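Local coordinates for protein accelerated-cell-death 11 (Arabidopsis thaliana, PDB 4NT1) that moves ceramide-1-phosphate and phytoceramide-1-phosphate selectively between membranes, without carrying ceramide or galactosylceramide, at residues Lys9-Ile14 against Leu169-Ala174. Numbering follows the deposited sequence.
Sequences KPLRKI and LKEDEA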
loop_
_atom_site.group_PDB
_atom_site.type_symbol
_atom_site.label_atom_id
_atom_site.label_comp_id
_atom_site.label_asym_id
_atom_site.label_seq_id
_atom_site.Cartn_x
_atom_site.Cartn_y
_atom_site.Cartn_z
ATOM N N LYS A 9 -13.709 -4.611 12.679
ATOM C CA LYS A 9 -12.287 -4.480 12.992
ATOM C C LYS A 9 -11.455 -4.330 11.716
ATOM O O LYS A 9 -10.925 -5.313 11.194
ATOM C CB LYS A 9 -11.802 -5.687 13.795
ATOM C CG LYS A 9 -12.498 -5.884 15.137
ATOM C CD LYS A 9 -12.232 -4.722 16.084
ATOM C CE LYS A 9 -12.695 -5.050 17.497
ATOM N NZ LYS A 9 -12.678 -3.859 18.394
ATOM N N PRO A 10 -11.336 -3.095 11.212
ATOM C CA PRO A 10 -10.679 -2.851 9.919
ATOM C C PRO A 10 -9.228 -3.331 9.846
ATOM O O PRO A 10 -8.818 -3.829 8.796
ATOM C CB PRO A 10 -10.758 -1.325 9.758
ATOM C CG PRO A 10 -11.095 -0.793 11.128
ATOM C CD PRO A 10 -11.898 -1.865 11.792
ATOM N N LEU A 11 -8.457 -3.181 10.923
ATOM C CA LEU A 11 -7.079 -3.670 10.918
ATOM C C LEU A 11 -7.038 -5.185 10.811
ATOM O O LEU A 11 -6.087 -5.750 10.286
ATOM C CB LEU A 11 -6.336 -3.260 12.189
ATOM C CG LEU A 11 -5.647 -1.899 12.183
ATOM C CD1 LEU A 11 -4.816 -1.727 13.454
ATOM C CD2 LEU A 11 -4.775 -1.772 10.949
ATOM N N ARG A 12 -8.050 -5.846 11.361
ATOM C CA ARG A 12 -8.079 -7.303 11.346
ATOM C C ARG A 12 -8.486 -7.816 9.960
ATOM O O ARG A 12 -7.996 -8.844 9.507
ATOM C CB ARG A 12 -9.022 -7.828 12.436
ATOM C CG ARG A 12 -8.713 -7.233 13.810
ATOM C CD ARG A 12 -9.448 -7.927 14.959
ATOM N NE ARG A 12 -9.169 -7.243 16.223
ATOM C CZ ARG A 12 -9.487 -7.704 17.429
ATOM N NH1 ARG A 12 -10.105 -8.873 17.565
ATOM N NH2 ARG A 12 -9.179 -6.990 18.505
ATOM N N LYS A 13 -9.363 -7.086 9.279
ATOM C CA LYS A 13 -9.711 -7.434 7.899
ATOM C C LYS A 13 -8.479 -7.263 7.012
ATOM O O LYS A 13 -8.213 -8.079 6.126
ATOM C CB LYS A 13 -10.853 -6.555 7.390
ATOM C CG LYS A 13 -12.174 -6.806 8.119
ATOM C CD LYS A 13 -13.242 -5.836 7.651
ATOM C CE LYS A 13 -13.453 -5.939 6.152
ATOM N NZ LYS A 13 -14.372 -4.886 5.631
ATOM N N ILE A 14 -7.731 -6.194 7.257
ATOM C CA ILE A 14 -6.480 -5.976 6.542
ATOM C C ILE A 14 -5.463 -7.091 6.803
ATOM O O ILE A 14 -4.882 -7.638 5.867
ATOM C CB ILE A 14 -5.864 -4.623 6.901
ATOM C CG1 ILE A 14 -6.670 -3.502 6.240
ATOM C CG2 ILE A 14 -4.410 -4.578 6.459
ATOM C CD1 ILE A 14 -6.332 -2.100 6.792
ATOM N N LEU A 169 -9.572 2.913 14.314
ATOM C CA LEU A 169 -9.382 1.527 13.880
ATOM C C LEU A 169 -9.995 0.513 14.853
ATOM O O LEU A 169 -9.915 -0.693 14.633
ATOM C CB LEU A 169 -7.898 1.225 13.688
ATOM C CG LEU A 169 -7.166 2.206 12.770
ATOM C CD1 LEU A 169 -5.666 1.966 12.821
ATOM C CD2 LEU A 169 -7.703 2.118 11.348
ATOM N N LYS A 170 -10.589 1.009 15.930
ATOM C CA LYS A 170 -11.298 0.154 16.877
ATOM C C LYS A 170 -10.386 -0.870 17.559
ATOM O O LYS A 170 -10.778 -2.019 17.747
ATOM C CB LYS A 170 -12.444 -0.576 16.163
ATOM C CG LYS A 170 -13.382 0.338 15.384
ATOM C CD LYS A 170 -14.154 1.252 16.320
ATOM C CE LYS A 170 -15.133 2.138 15.558
ATOM N NZ LYS A 170 -15.962 2.976 16.477
ATOM N N GLU A 171 -9.175 -0.457 17.929
ATOM C CA GLU A 171 -8.235 -1.349 18.611
ATOM C C GLU A 171 -7.551 -0.640 19.777
ATOM O O GLU A 171 -7.432 0.580 19.774
ATOM C CB GLU A 171 -7.155 -1.831 17.638
ATOM C CG GLU A 171 -7.660 -2.564 16.393
ATOM C CD GLU A 171 -8.166 -3.963 16.696
ATOM O OE1 GLU A 171 -8.110 -4.372 17.875
ATOM O OE2 GLU A 171 -8.619 -4.653 15.753
ATOM N N ASP A 172 -7.080 -1.398 20.763
ATOM C CA ASP A 172 -6.180 -0.821 21.758
ATOM C C ASP A 172 -4.732 -1.047 21.322
ATOM O O ASP A 172 -4.486 -1.718 20.319
ATOM C CB ASP A 172 -6.448 -1.355 23.174
ATOM C CG ASP A 172 -6.370 -2.866 23.264
ATOM O OD1 ASP A 172 -5.539 -3.480 22.561
ATOM O OD2 ASP A 172 -7.141 -3.442 24.061
ATOM N N GLU A 173 -3.783 -0.476 22.056
ATOM C CA GLU A 173 -2.374 -0.559 21.669
ATOM C C GLU A 173 -1.927 -2.004 21.448
ATOM O O GLU A 173 -1.332 -2.316 20.423
ATOM C CB GLU A 173 -1.464 0.139 22.687
ATOM C CG GLU A 173 -1.415 1.664 22.561
ATOM C CD GLU A 173 -0.422 2.157 21.509
ATOM O OE1 GLU A 173 0.267 1.316 20.887
ATOM O OE2 GLU A 173 -0.326 3.392 21.309
ATOM N N ALA A 174 -2.221 -2.887 22.399
ATOM C CA ALA A 174 -1.751 -4.268 22.300
ATOM C C ALA A 174 -2.233 -4.969 21.027
ATOM O O ALA A 174 -1.434 -5.569 20.304
ATOM C CB ALA A 174 -2.146 -5.069 23.541
#
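Arg12 NE donates to Glu171 OE2 at 2.7 Å, one half of a side-on salt bridge in which two guanidinium nitrogens each take one carboxylate oxygen. Arg12 NH2 reaches Glu171 OE1 at 2.9 Å along a straighter line (N-H...O 166°). Each oxygen offers its syn lone pair, and the two planes lie only 14° apart, so the paired bonds fix the rotation of both flat groups. Glu171 gets there by a bend at its second torsion (chi2 -73°), which folds the carboxylate back to meet an arginine chain that is extended from CG to NE.

Lys9 adds a second polar link alongside. Its NZ donates a hydrogen bond to Lys170 O (2.7 Å), from a little out of the carbonyl plane, while its CE rests over one guanidinium face near the rim. Lys9 NZ is also 4.6 Å from Glu171 OE1, not in contact, yet near enough that its positive charge probably helps stabilise the buried carboxylate.

Beneath these polar groups the contact turns apolar. Leu11 CD1 meets Leu169 CD1 at 3.8 Å, with Glu171 CG at the margin, and the ring of Pro10 packs against the carbonyl of Leu169, its CD 3.7 Å from that O. Leu169 also touches Leu47 of helix 34-51.

Away from the lipid headgroup site, the pairing illustrates how a helix start can be anchored to a turn far along the sequence: Lys9 occupies the N-cap position of helix 10-25, while a Schellman motif at Lys170 ends helix 162-168 and Asp172 OD1 caps helix 173-199 by accepting from Ala175 N, a helix-turn-helix junction of the all-helical GLTP fold.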